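Long-range contacts in putative N-acetylmuramoyl-L-alanine amidase (Neisseria meningitidis MC58, PDB 3CZX), which probably hydrolyses the bond between N-acetylmuramoyl residues and L-amino acids in cell-wall glycopeptides, as a zinc-dependent amidase: residues 35-40 / 164-169; 83-88 / 150-155; 12-17 / 54-59; 89-94 / 122-127; 66-71 / 137-142. All blocks are in the same frame, centred on the assembly; numbering follows the deposited sequence.

Contact 1 (35-40 / 164-169); sequences NIVASI and GICRAI
The carbonyl oxygen of Ile-36 is gripped by two donors, both from its own helix: Ile-40 N makes the regular helical bond at 3.1 Å, and Ser-39 OG adds a second at 2.8 Å, approaching from above the carbonyl plane. Ser-39 itself takes no part in the contact; Ile-36, Val-37 and Ile-40 make it. No hydrogen bond crosses between the segments, whose axes come within 8.5 Å and cross at -51°. The tightest point is at Cys-166. Ile-36 holds CG2 anti to its backbone N, and this methyl presses on Cys-166 CB at 3.4 Å, closer than usual van der Waals contact. Val-37 CG2, on the next residue, reaches the same CB at 3.7 Å and also meets Ile-169 CG2, the Val-37 and Ile-169 side chains crossing at about a right angle. One turn further on, Ile-40 CD1 settles against Arg-167 CA at 3.5 Å. The bend of the Arg-167 chain at chi3 (-61°) folds its guanidinium back over that same methyl, which lies 3.8 Å from the plane, over its centre. The charge itself is engaged beyond the pair, in a salt bridge of NH1 with Asp-44 near the end of the first helix. Branched aliphatic side chains of one helix thus pack on Cys-166, Ile-169 and the aliphatic part of Arg-167. Helix 26-45 rests on the central sheet through Val-37 and Ala-38 against Leu-8 of strand 6-10, while Ile-165 and Ile-169 carry helix 152-177 onto helix 99-113.

Contact 2 (83-88 / 150-155); sequences ANKTAT and SNDTDL
Two successive bends in Lys-85, at chi3 (70°) and chi4 (60°), curl the end of its chain round Ser-150 O, while Asn-151 holds CG anti to its backbone N (chi1 -167°) and so sends its amide towards the loop. Lys-85 NZ gives one hydrogen bond to Ser-150 O at 2.7 Å and, in a salt bridge, another to Asp-152 OD1 at 3.0 Å, which it meets from above the carboxylate plane. Asn-151 ND2 donates almost straight to Ala-87 O at 3.0 Å, and its OD1 accepts from Asp-154 N at 2.9 Å, making Asn-151 the N-cap of helix 152-177. Thr-88 OG1 completes the set with a bond of 2.6 Å to the syn lone pair of Asp-154 OD2. A type I turn from Asn-84 to Ala-87 shapes the loop, and three waters bridge the segments, one of them from backbone to backbone. The contact thus ties the loop after strand 73-77 to the start of a helix chiefly by polar bonds. Asp-152 OD1 has a second partner in Asn-21, and the two carboxylates near the positive helix end would be expected to favour ionisation, with Lys-85 probably adding to this at Asp-152.

Contact 3 (12-17 / 54-59); sequences HSNTDP and TGKGNM. With ZN (zinc ion), chain E.
One ligand of the zinc site stands at the beginning of this contact: His-12, in the loop after strand 6-10, coordinates the metal through NE2 at 2.2 Å. Two waters bind the zinc at 2.2 and 2.3 Å, and Glu-26 and His-78 complete its shell. The side chain of His-12 leaves the backbone away from segment 54-59, so it is the main chain of His-12 that faces the second loop. Asn-58 CB comes to 3.5 Å from His-12 O. A water also links the two loops, accepting from His-12 N at 2.7 Å and giving a longer bond of 3.2 Å to Asn-58 OD1; this same water sits over one face of the imidazole, offset toward its rim. Further along, the aliphatic start of Lys-56 carries the packing. Its CB lies 3.9 Å from Ser-13 CA; chi1 (-49°) sets CG beside Asn-14 CB, and the bend at chi2 (-59°) turns the rest of the chain, the two side chains crossing obliquely. Its ammonium leaves the contact for a salt bridge with Asp-28 and hydrogen bonds to Gln-31 and to Thr-160 O of the second subunit. Within the first loop, Ser-13 OG accepts from Asp-16 N, an ST motif. Asn-14 OD1 is taken by Arg-25. The second loop thus packs on the main chain of His-12, consistent with a second-shell position. A zinc held by two histidines and a glutamate, with water filling the remaining positions, is the site characteristic of Amidase_3 enzymes.

Contact 4 (89-94 / 122-127); sequences GIEALS and GFKPDN
Phe-123 lays its ring alongside the end of the neighbouring strand, CE1 approaching Ser-94 O to 3.4 Å at an oblique angle, while Pro-125 N of its own strand lies over one ring face toward the rim. Strands 91-94 and 123-125 run parallel. Ala-92 is bonded through both its N-H and its carbonyl: its N donates to Gly-122 O at 2.8 Å, nearly along the C=O axis, and its O accepts from Lys-124 N at 2.9 Å. The next bond, Ser-94 N to Lys-124 O, is again almost in line with the carbonyl, and a weak one from Asp-126 N to Ser-94 O closes the series. Short CA-H...O contacts lie between these bonds, the tightest from Leu-93 CA to Lys-124 O at 3.2 Å. Leu-93, with CG anti to its backbone N, leans CD1 to 3.3 Å from Pro-125 O. At the start of the strand, Glu-91 takes the crowded position for CG (chi1 66°) and extends from there, so that OE1 meets Lys-124 NZ at 2.6 Å from above the carboxylate plane. The two side chains cross obliquely, Lys-124 being bent at chi2 and chi4. Strand 91-94, helix 99-113 and strand 123-125 form a beta-alpha-beta unit, and this pairing adds an edge strand, outermost within this chain, to the central sheet. Glu-91 OE1 also forms a salt bridge with Arg-118. A single carboxylate oxygen thus faces two positive groups, an environment that would probably lower the acid's pKa and keep it ionised at the border of the strand pair.

Contact 5 (66-71 / 137-142); sequences KLIRGS and AQAGGI
Ile-68 and Arg-69, consecutive residues at the end of helix 61-69, approach segment 137-142 in different ways: the isoleucine points straight at it, whereas the arginine sets out alongside and curls back. Ile-68 has CG2 anti to its backbone N and CG1 anti to the carbonyl carbon, so that both arms of the branch meet mainly the backbone of Gly-140 and Gly-141. CG2 lies 3.6 Å from Gly-140 C and equally near Gly-141 N, and CD1 lies 3.9 Å from Gly-141 CA. Ala-139 offers the one apolar side-chain contact, its CB being 4.1 Å from Ile-68 CD1. The arginine bends at chi2 (-72°) and again at chi3 (81°), which brings its guanidinium beside Ala-139 O at the end of the second helix. There NH1 and NH2 each stand 2.9 Å from Ala-139 O. A cationic group beside the C-terminal carbonyls would be expected to be favourable towards the negative end of the helix dipole. That helix ends in a Schellman motif, with Gly-140 at positive phi (99°) and Gly-140 N bonded back to Ala-137 O. Gly-140 and Gly-141 present bare backbone to Ile-68 and Arg-69, and the backbone angles of Gly-140 suit glycine. From this turn the chain passes directly into strand 142-145, whose Ile-142 bonds through its backbone to strand 73-77. Ile-68 also touches Ala-74 of that strand, and Ala-137 packs on Leu-93 of strand 91-94, so the helix ends lie by strands 73-77 and 91-94, which flank strand 142-145.

Three of the contacts can be placed by the zinc. Contact 3 holds one of its ligands, whereas side chains of contacts 4 and 2 come within about 10 and 11 Å of the metal, at Leu-93 and Ser-150. Contacts 1 and 3 touch through a probable hydrogen bond, Asn-35 ND2 to Thr-54 O at 2.8 Å, and contacts 3 and 5 through Met-59 SE against Leu-67 CD1 at 3.7 Å. Contacts 4 and 5, centres 15 Å apart, share a probable bond from Ser-94 OG to Gly-141 O at 2.8 Å. Contacts 1 and 2 use one helix, 152-177, yet their centres lie 23 Å apart. Along the chain, contact 4 is nested within contacts 1, 2 and 5.

Contact 1 (35-40 / 164-169)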
# COMPACT_ATOMS: atom_id res chain seq x y z
N ASN A 35 -1.36 -7.63 0.00
CA ASN A 35 -1.60 -7.04 1.33
C ASN A 35 -2.92 -6.32 1.42
O ASN A 35 -3.64 -6.42 2.44
CB ASN A 35 -0.43 -6.11 1.72
CG ASN A 35 0.80 -6.86 2.15
OD1 ASN A 35 0.79 -8.06 2.28
ND2 ASN A 35 1.92 -6.13 2.34
N ILE A 36 -3.22 -5.53 0.39
CA ILE A 36 -4.43 -4.68 0.42
C ILE A 36 -5.65 -5.56 0.29
O ILE A 36 -6.64 -5.41 1.03
CB ILE A 36 -4.40 -3.60 -0.64
CG1 ILE A 36 -3.21 -2.66 -0.37
CG2 ILE A 36 -5.68 -2.82 -0.65
CD1 ILE A 36 -2.97 -1.71 -1.52
N VAL A 37 -5.65 -6.48 -0.67
CA VAL A 37 -6.81 -7.34 -0.80
C VAL A 37 -7.02 -8.16 0.45
O VAL A 37 -8.15 -8.33 0.87
CB VAL A 37 -6.69 -8.23 -2.07
CG1 VAL A 37 -7.86 -9.24 -2.15
CG2 VAL A 37 -6.68 -7.40 -3.32
N ALA A 38 -5.95 -8.67 1.03
CA ALA A 38 -6.03 -9.50 2.26
C ALA A 38 -6.62 -8.67 3.39
O ALA A 38 -7.54 -9.12 4.12
CB ALA A 38 -4.66 -10.02 2.64
N SER A 39 -6.10 -7.45 3.56
CA SER A 39 -6.55 -6.60 4.67
C SER A 39 -8.05 -6.27 4.59
O SER A 39 -8.72 -6.25 5.63
CB SER A 39 -5.74 -5.32 4.73
OG SER A 39 -6.02 -4.51 3.63
N ILE A 40 -8.58 -6.05 3.39
CA ILE A 40 -9.99 -5.71 3.18
C ILE A 40 -10.86 -6.95 3.43
O ILE A 40 -11.93 -6.87 4.04
CB ILE A 40 -10.24 -5.10 1.79
CG1 ILE A 40 -9.52 -3.74 1.69
CG2 ILE A 40 -11.74 -4.92 1.53
CD1 ILE A 40 -9.56 -3.05 0.33
N GLY A 164 -8.41 1.47 -4.59
CA GLY A 164 -9.73 1.26 -5.16
C GLY A 164 -9.84 -0.00 -5.99
O GLY A 164 -10.87 -0.71 -5.97
N ILE A 165 -8.78 -0.27 -6.78
CA ILE A 165 -8.72 -1.49 -7.59
C ILE A 165 -8.71 -2.72 -6.67
O ILE A 165 -9.46 -3.68 -6.89
CB ILE A 165 -7.51 -1.47 -8.60
CG1 ILE A 165 -7.70 -0.38 -9.66
CG2 ILE A 165 -7.25 -2.87 -9.20
CD1 ILE A 165 -6.46 -0.10 -10.47
N CYS A 166 -7.86 -2.71 -5.65
CA CYS A 166 -7.73 -3.83 -4.70
C CYS A 166 -9.00 -3.99 -3.88
O CYS A 166 -9.42 -5.12 -3.64
CB CYS A 166 -6.54 -3.75 -3.84
SG CYS A 166 -4.97 -3.80 -4.75
N ARG A 167 -9.68 -2.89 -3.55
CA ARG A 167 -11.01 -2.98 -2.90
C ARG A 167 -12.04 -3.63 -3.81
O ARG A 167 -12.81 -4.49 -3.36
CB ARG A 167 -11.52 -1.61 -2.45
CG ARG A 167 -12.84 -1.71 -1.67
CD ARG A 167 -13.23 -0.41 -1.05
NE ARG A 167 -12.24 0.04 -0.10
CZ ARG A 167 -12.15 -0.32 1.18
NH1 ARG A 167 -12.99 -1.19 1.71
NH2 ARG A 167 -11.18 0.18 1.93
N ALA A 168 -12.05 -3.26 -5.10
CA ALA A 168 -12.94 -3.91 -6.11
C ALA A 168 -12.68 -5.44 -6.13
O ALA A 168 -13.62 -6.25 -6.18
CB ALA A 168 -12.73 -3.30 -7.54
N ILE A 169 -11.41 -5.83 -6.08
CA ILE A 169 -11.07 -7.26 -6.12
C ILE A 169 -11.61 -7.97 -4.86
O ILE A 169 -12.30 -9.00 -4.94
CB ILE A 169 -9.52 -7.46 -6.26
CG1 ILE A 169 -9.04 -7.02 -7.65
CG2 ILE A 169 -9.12 -8.96 -5.98
CD1 ILE A 169 -7.48 -6.87 -7.77

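Contact 2 (83-88 / 150-155)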
# COMPACT_ATOMS: atom_id res chain seq x y z
N ALA A 83 7.74 -6.65 -24.41
CA ALA A 83 8.63 -5.69 -25.06
C ALA A 83 7.80 -4.60 -25.75
O ALA A 83 8.21 -3.44 -25.83
CB ALA A 83 9.55 -6.42 -26.04
N ASN A 84 6.62 -4.98 -26.23
CA ASN A 84 5.69 -4.03 -26.82
C ASN A 84 5.00 -3.24 -25.72
O ASN A 84 4.09 -3.76 -25.07
CB ASN A 84 4.63 -4.75 -27.64
CG ASN A 84 3.55 -3.82 -28.16
OD1 ASN A 84 3.59 -2.59 -27.96
ND2 ASN A 84 2.57 -4.40 -28.85
N LYS A 85 5.41 -1.98 -25.56
CA LYS A 85 4.94 -1.16 -24.44
C LYS A 85 3.52 -0.62 -24.63
O LYS A 85 3.05 0.15 -23.79
CB LYS A 85 5.94 -0.04 -24.15
CG LYS A 85 7.18 -0.54 -23.48
CD LYS A 85 8.13 0.61 -23.14
CE LYS A 85 7.59 1.48 -22.00
NZ LYS A 85 7.38 0.71 -20.74
N THR A 86 2.84 -1.03 -25.70
CA THR A 86 1.44 -0.77 -25.90
C THR A 86 0.57 -2.00 -25.56
O THR A 86 -0.64 -1.87 -25.52
CB THR A 86 1.14 -0.31 -27.34
OG1 THR A 86 1.35 -1.40 -28.23
CG2 THR A 86 2.02 0.87 -27.75
N ALA A 87 1.18 -3.15 -25.31
CA ALA A 87 0.43 -4.38 -24.91
C ALA A 87 -0.35 -4.01 -23.64
O ALA A 87 0.18 -3.35 -22.76
CB ALA A 87 1.36 -5.51 -24.61
N THR A 88 -1.60 -4.45 -23.57
CA THR A 88 -2.49 -4.06 -22.49
C THR A 88 -3.52 -5.14 -22.20
O THR A 88 -3.86 -5.93 -23.08
CB THR A 88 -3.22 -2.74 -22.82
OG1 THR A 88 -3.98 -2.27 -21.68
CG2 THR A 88 -4.14 -2.88 -24.04
N SER A 150 4.74 -3.02 -18.12
CA SER A 150 5.38 -2.38 -19.27
C SER A 150 4.51 -1.32 -19.97
O SER A 150 5.00 -0.55 -20.80
CB SER A 150 5.86 -3.46 -20.24
OG SER A 150 4.82 -4.36 -20.50
N ASN A 151 3.21 -1.28 -19.68
CA ASN A 151 2.33 -0.26 -20.20
C ASN A 151 2.34 0.98 -19.30
O ASN A 151 1.75 0.96 -18.24
CB ASN A 151 0.90 -0.82 -20.34
CG ASN A 151 0.02 0.09 -21.15
OD1 ASN A 151 -0.26 1.23 -20.78
ND2 ASN A 151 -0.38 -0.39 -22.32
N ASP A 152 3.06 2.03 -19.70
CA ASP A 152 3.22 3.17 -18.82
C ASP A 152 1.90 3.81 -18.37
O ASP A 152 1.75 4.24 -17.20
CB ASP A 152 4.07 4.28 -19.48
CG ASP A 152 5.49 3.87 -19.72
OD1 ASP A 152 5.96 2.83 -19.22
OD2 ASP A 152 6.17 4.66 -20.41
N THR A 153 0.95 3.92 -19.29
CA THR A 153 -0.37 4.52 -19.04
C THR A 153 -1.17 3.66 -18.06
O THR A 153 -1.70 4.18 -17.06
CB THR A 153 -1.17 4.71 -20.36
OG1 THR A 153 -0.50 5.72 -21.15
CG2 THR A 153 -2.61 5.17 -20.08
N ASP A 154 -1.24 2.35 -18.31
CA ASP A 154 -1.98 1.46 -17.37
C ASP A 154 -1.33 1.42 -15.97
O ASP A 154 -1.99 1.42 -14.95
CB ASP A 154 -2.04 0.04 -17.90
CG ASP A 154 -2.76 -0.08 -19.22
OD1 ASP A 154 -3.50 0.85 -19.61
OD2 ASP A 154 -2.54 -1.12 -19.88
N LEU A 155 -0.00 1.40 -15.95
CA LEU A 155 0.73 1.44 -14.71
C LEU A 155 0.44 2.73 -13.93
O LEU A 155 0.27 2.72 -12.69
CB LEU A 155 2.25 1.29 -14.98
CG LEU A 155 3.18 1.48 -13.77
CD1 LEU A 155 2.90 0.55 -12.58
CD2 LEU A 155 4.63 1.40 -14.18
O HOH W 1 3.11 -3.44 -22.47
O HOH W 2 3.82 2.32 -22.61
O HOH W 3 -2.06 0.45 -24.81

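Contact 3 (12-17 / 54-59)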
# COMPACT_ATOMS: atom_id res chain seq x y z
N HIS A 12 7.25 -13.28 -6.91
CA HIS A 12 8.60 -12.70 -6.90
C HIS A 12 9.06 -12.22 -5.52
O HIS A 12 8.33 -12.28 -4.54
CB HIS A 12 8.69 -11.59 -7.95
CG HIS A 12 8.24 -12.01 -9.31
ND1 HIS A 12 9.01 -12.81 -10.13
CD2 HIS A 12 7.10 -11.76 -9.99
CE1 HIS A 12 8.36 -13.02 -11.27
NE2 HIS A 12 7.21 -12.39 -11.21
N SER A 13 10.31 -11.75 -5.46
CA SER A 13 10.97 -11.47 -4.18
C SER A 13 11.88 -10.26 -4.24
O SER A 13 12.04 -9.66 -5.30
CB SER A 13 11.77 -12.72 -3.76
OG SER A 13 12.84 -12.92 -4.66
N ASN A 14 12.49 -9.90 -3.10
CA ASN A 14 13.33 -8.67 -3.02
C ASN A 14 14.62 -8.80 -3.81
O ASN A 14 15.16 -7.78 -4.31
CB ASN A 14 13.66 -8.32 -1.56
CG ASN A 14 14.21 -6.91 -1.41
OD1 ASN A 14 13.70 -5.96 -2.01
ND2 ASN A 14 15.28 -6.77 -0.61
N THR A 15 15.10 -10.05 -3.92
CA THR A 15 16.32 -10.36 -4.66
C THR A 15 16.05 -10.62 -6.14
O THR A 15 16.88 -10.28 -6.97
CB THR A 15 17.07 -11.62 -4.07
OG1 THR A 15 18.30 -11.83 -4.79
CG2 THR A 15 16.24 -12.89 -4.18
N ASP A 16 14.90 -11.25 -6.45
CA ASP A 16 14.48 -11.54 -7.83
C ASP A 16 13.09 -10.94 -8.09
O ASP A 16 12.06 -11.65 -8.01
CB ASP A 16 14.45 -13.04 -8.08
CG ASP A 16 14.19 -13.38 -9.55
OD1 ASP A 16 14.03 -12.42 -10.34
OD2 ASP A 16 14.16 -14.60 -9.90
N PRO A 17 13.05 -9.63 -8.39
CA PRO A 17 11.81 -8.85 -8.29
C PRO A 17 10.84 -8.89 -9.48
O PRO A 17 9.87 -8.11 -9.49
CB PRO A 17 12.34 -7.43 -8.10
CG PRO A 17 13.54 -7.41 -8.99
CD PRO A 17 14.19 -8.77 -8.77
N THR A 54 3.24 -10.46 4.80
CA THR A 54 3.07 -9.07 4.38
C THR A 54 4.31 -8.49 3.68
O THR A 54 4.27 -7.36 3.18
CB THR A 54 2.66 -8.17 5.57
OG1 THR A 54 3.71 -8.09 6.54
CG2 THR A 54 1.45 -8.74 6.24
N GLY A 55 5.38 -9.29 3.63
CA GLY A 55 6.63 -8.89 2.96
C GLY A 55 6.59 -9.23 1.49
O GLY A 55 5.53 -9.21 0.88
N LYS A 56 7.75 -9.49 0.89
CA LYS A 56 7.78 -9.88 -0.53
C LYS A 56 7.27 -11.32 -0.69
O LYS A 56 7.03 -12.02 0.28
CB LYS A 56 9.18 -9.73 -1.12
CG LYS A 56 9.86 -8.40 -0.84
CD LYS A 56 9.12 -7.18 -1.34
CE LYS A 56 9.89 -5.90 -1.03
NZ LYS A 56 9.13 -4.70 -1.33
N GLY A 57 7.08 -11.76 -1.92
CA GLY A 57 6.47 -13.07 -2.15
C GLY A 57 7.46 -14.14 -2.59
O GLY A 57 8.55 -14.26 -2.01
N ASN A 58 7.03 -14.93 -3.59
CA ASN A 58 7.77 -16.10 -4.10
C ASN A 58 7.95 -17.24 -3.09
O ASN A 58 9.06 -17.78 -2.94
CB ASN A 58 9.13 -15.69 -4.66
CG ASN A 58 9.74 -16.78 -5.52
OD1 ASN A 58 9.07 -17.36 -6.40
ND2 ASN A 58 11.02 -17.08 -5.26
N MSE A 59 6.86 -17.60 -2.41
CA MSE A 59 6.85 -18.73 -1.48
C MSE A 59 7.20 -19.97 -2.28
O MSE A 59 6.70 -20.13 -3.40
CB MSE A 59 5.46 -18.88 -0.84
CG MSE A 59 5.20 -20.21 -0.11
SE MSE A 59 3.39 -20.34 0.66
CE MSE A 59 3.72 -19.37 2.33
ZN ZN E . 5.48 -12.49 -12.55
O HOH W 4 7.17 -15.63 -8.24
O HOH W 5 6.30 -14.33 -13.66
O HOH W 6 4.22 -12.43 -14.37

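Contact 4 (89-94 / 122-127)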
# COMPACT_ATOMS: atom_id res chain seq x y z
N GLY A 89 -4.01 -5.17 -20.96
CA GLY A 89 -5.22 -5.93 -20.63
C GLY A 89 -5.00 -6.84 -19.44
O GLY A 89 -3.88 -6.99 -18.96
N ILE A 90 -6.09 -7.51 -19.06
CA ILE A 90 -6.22 -8.29 -17.86
C ILE A 90 -6.31 -9.75 -18.19
O ILE A 90 -7.11 -10.15 -19.03
CB ILE A 90 -7.58 -7.94 -17.18
CG1 ILE A 90 -7.62 -6.47 -16.74
CG2 ILE A 90 -7.87 -8.90 -16.01
CD1 ILE A 90 -9.05 -5.95 -16.57
N GLU A 91 -5.56 -10.56 -17.47
CA GLU A 91 -5.75 -11.99 -17.58
C GLU A 91 -5.37 -12.73 -16.32
O GLU A 91 -4.61 -12.25 -15.47
CB GLU A 91 -5.02 -12.54 -18.79
CG GLU A 91 -3.53 -12.46 -18.78
CD GLU A 91 -2.89 -12.95 -20.10
OE1 GLU A 91 -3.40 -12.66 -21.19
OE2 GLU A 91 -1.89 -13.66 -20.01
N ALA A 92 -5.94 -13.92 -16.22
CA ALA A 92 -5.73 -14.81 -15.07
C ALA A 92 -5.61 -16.20 -15.64
O ALA A 92 -6.48 -16.62 -16.43
CB ALA A 92 -6.90 -14.72 -14.12
N LEU A 93 -4.52 -16.88 -15.27
CA LEU A 93 -4.16 -18.19 -15.78
C LEU A 93 -4.52 -19.21 -14.74
O LEU A 93 -4.08 -19.10 -13.61
CB LEU A 93 -2.65 -18.25 -16.01
CG LEU A 93 -2.05 -19.53 -16.54
CD1 LEU A 93 -2.44 -19.64 -18.03
CD2 LEU A 93 -0.47 -19.57 -16.33
N SER A 94 -5.31 -20.24 -15.10
CA SER A 94 -5.57 -21.30 -14.14
C SER A 94 -6.09 -22.52 -14.89
O SER A 94 -6.19 -22.50 -16.10
CB SER A 94 -6.58 -20.84 -13.10
OG SER A 94 -6.67 -21.70 -11.97
N GLY A 122 -11.21 -12.73 -19.38
CA GLY A 122 -10.12 -12.68 -18.42
C GLY A 122 -9.45 -14.00 -18.09
O GLY A 122 -8.45 -14.04 -17.42
N PHE A 123 -10.02 -15.10 -18.56
CA PHE A 123 -9.46 -16.43 -18.28
C PHE A 123 -8.58 -16.96 -19.42
O PHE A 123 -8.99 -16.91 -20.57
CB PHE A 123 -10.60 -17.46 -18.12
CG PHE A 123 -10.12 -18.90 -18.08
CD1 PHE A 123 -9.45 -19.39 -16.97
CD2 PHE A 123 -10.34 -19.78 -19.16
CE1 PHE A 123 -8.99 -20.70 -16.91
CE2 PHE A 123 -9.89 -21.09 -19.07
CZ PHE A 123 -9.19 -21.54 -17.96
N LYS A 124 -7.40 -17.46 -19.06
CA LYS A 124 -6.56 -18.22 -19.95
C LYS A 124 -6.22 -19.54 -19.28
O LYS A 124 -5.94 -19.58 -18.09
CB LYS A 124 -5.32 -17.42 -20.28
CG LYS A 124 -5.71 -16.26 -21.20
CD LYS A 124 -4.73 -16.02 -22.26
CE LYS A 124 -5.10 -14.76 -23.06
NZ LYS A 124 -3.90 -13.95 -23.44
N PRO A 125 -6.30 -20.65 -20.04
CA PRO A 125 -6.11 -21.97 -19.42
C PRO A 125 -4.66 -22.33 -19.23
O PRO A 125 -3.82 -21.91 -19.99
CB PRO A 125 -6.73 -22.92 -20.46
CG PRO A 125 -6.46 -22.24 -21.76
CD PRO A 125 -6.68 -20.76 -21.46
N ASP A 126 -4.39 -23.15 -18.23
CA ASP A 126 -3.02 -23.57 -17.94
C ASP A 126 -2.37 -24.38 -19.08
O ASP A 126 -1.17 -24.23 -19.34
CB ASP A 126 -2.97 -24.36 -16.64
CG ASP A 126 -3.77 -25.66 -16.70
OD1 ASP A 126 -3.21 -26.72 -16.34
OD2 ASP A 126 -4.95 -25.63 -17.08
N ASN A 127 -3.17 -25.17 -19.80
CA ASN A 127 -2.64 -26.07 -20.83
C ASN A 127 -1.97 -25.34 -21.98
O ASN A 127 -1.22 -25.97 -22.74
CB ASN A 127 -3.72 -27.03 -21.34
CG ASN A 127 -4.72 -26.39 -22.30
OD1 ASN A 127 -4.92 -25.17 -22.29
ND2 ASN A 127 -5.36 -27.22 -23.14

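Contact 5 (66-71 / 137-142)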
# COMPACT_ATOMS: atom_id res chain seq x y z
N LYS A 66 0.72 -26.68 -1.18
CA LYS A 66 0.05 -27.12 0.03
C LYS A 66 -1.08 -26.15 0.40
O LYS A 66 -2.17 -26.58 0.79
CB LYS A 66 1.06 -27.25 1.18
CG LYS A 66 0.45 -27.81 2.46
CD LYS A 66 1.55 -28.32 3.42
CE LYS A 66 0.98 -28.83 4.75
NZ LYS A 66 2.06 -29.09 5.75
N LEU A 67 -0.82 -24.84 0.28
CA LEU A 67 -1.83 -23.80 0.58
C LEU A 67 -2.96 -23.84 -0.44
O LEU A 67 -4.12 -23.66 -0.10
CB LEU A 67 -1.23 -22.38 0.58
CG LEU A 67 -0.51 -21.86 1.81
CD1 LEU A 67 -0.18 -20.38 1.63
CD2 LEU A 67 -1.37 -22.07 3.03
N ILE A 68 -2.61 -24.03 -1.71
CA ILE A 68 -3.64 -24.10 -2.76
C ILE A 68 -4.60 -25.23 -2.42
O ILE A 68 -5.82 -25.05 -2.41
CB ILE A 68 -3.05 -24.34 -4.15
CG1 ILE A 68 -2.18 -23.15 -4.58
CG2 ILE A 68 -4.17 -24.55 -5.15
CD1 ILE A 68 -1.36 -23.42 -5.82
N ARG A 69 -4.03 -26.39 -2.09
CA ARG A 69 -4.85 -27.57 -1.82
C ARG A 69 -5.76 -27.36 -0.62
O ARG A 69 -6.90 -27.83 -0.62
CB ARG A 69 -3.97 -28.82 -1.62
CG ARG A 69 -3.47 -29.44 -2.93
CD ARG A 69 -4.60 -30.15 -3.69
NE ARG A 69 -5.39 -29.18 -4.45
CZ ARG A 69 -5.24 -28.91 -5.75
NH1 ARG A 69 -4.36 -29.58 -6.50
NH2 ARG A 69 -6.01 -27.98 -6.32
N GLY A 70 -5.28 -26.63 0.39
CA GLY A 70 -6.08 -26.33 1.57
C GLY A 70 -7.09 -25.19 1.47
O GLY A 70 -7.74 -24.85 2.46
N SER A 71 -7.25 -24.59 0.29
CA SER A 71 -8.13 -23.43 0.12
C SER A 71 -9.24 -23.63 -0.90
O SER A 71 -9.14 -24.51 -1.76
CB SER A 71 -7.29 -22.23 -0.34
OG SER A 71 -6.63 -22.53 -1.55
N ALA A 137 -0.51 -22.33 -11.28
CA ALA A 137 -1.74 -22.44 -12.08
C ALA A 137 -2.11 -23.90 -12.31
O ALA A 137 -3.25 -24.31 -12.10
CB ALA A 137 -1.60 -21.68 -13.42
N GLN A 138 -1.13 -24.71 -12.73
CA GLN A 138 -1.37 -26.16 -12.93
C GLN A 138 -1.88 -26.87 -11.69
O GLN A 138 -2.72 -27.80 -11.77
CB GLN A 138 -0.11 -26.84 -13.48
CG GLN A 138 0.23 -26.36 -14.87
CD GLN A 138 1.58 -26.84 -15.36
OE1 GLN A 138 2.50 -27.11 -14.57
NE2 GLN A 138 1.72 -26.94 -16.69
N ALA A 139 -1.41 -26.42 -10.52
CA ALA A 139 -1.82 -27.02 -9.25
C ALA A 139 -3.21 -26.59 -8.80
O ALA A 139 -3.67 -27.05 -7.75
CB ALA A 139 -0.80 -26.70 -8.17
N GLY A 140 -3.86 -25.71 -9.56
CA GLY A 140 -5.20 -25.22 -9.23
C GLY A 140 -5.25 -23.86 -8.53
O GLY A 140 -6.29 -23.43 -8.04
N GLY A 141 -4.12 -23.17 -8.49
CA GLY A 141 -4.10 -21.77 -8.10
C GLY A 141 -4.37 -20.91 -9.32
O GLY A 141 -4.33 -21.39 -10.46
N ILE A 142 -4.56 -19.62 -9.08
CA ILE A 142 -4.84 -18.63 -10.15
C ILE A 142 -3.68 -17.64 -10.18
O ILE A 142 -3.39 -17.01 -9.16
CB ILE A 142 -6.13 -17.87 -9.82
CG1 ILE A 142 -7.33 -18.83 -9.74
CG2 ILE A 142 -6.41 -16.73 -10.86
CD1 ILE A 142 -8.57 -18.16 -9.19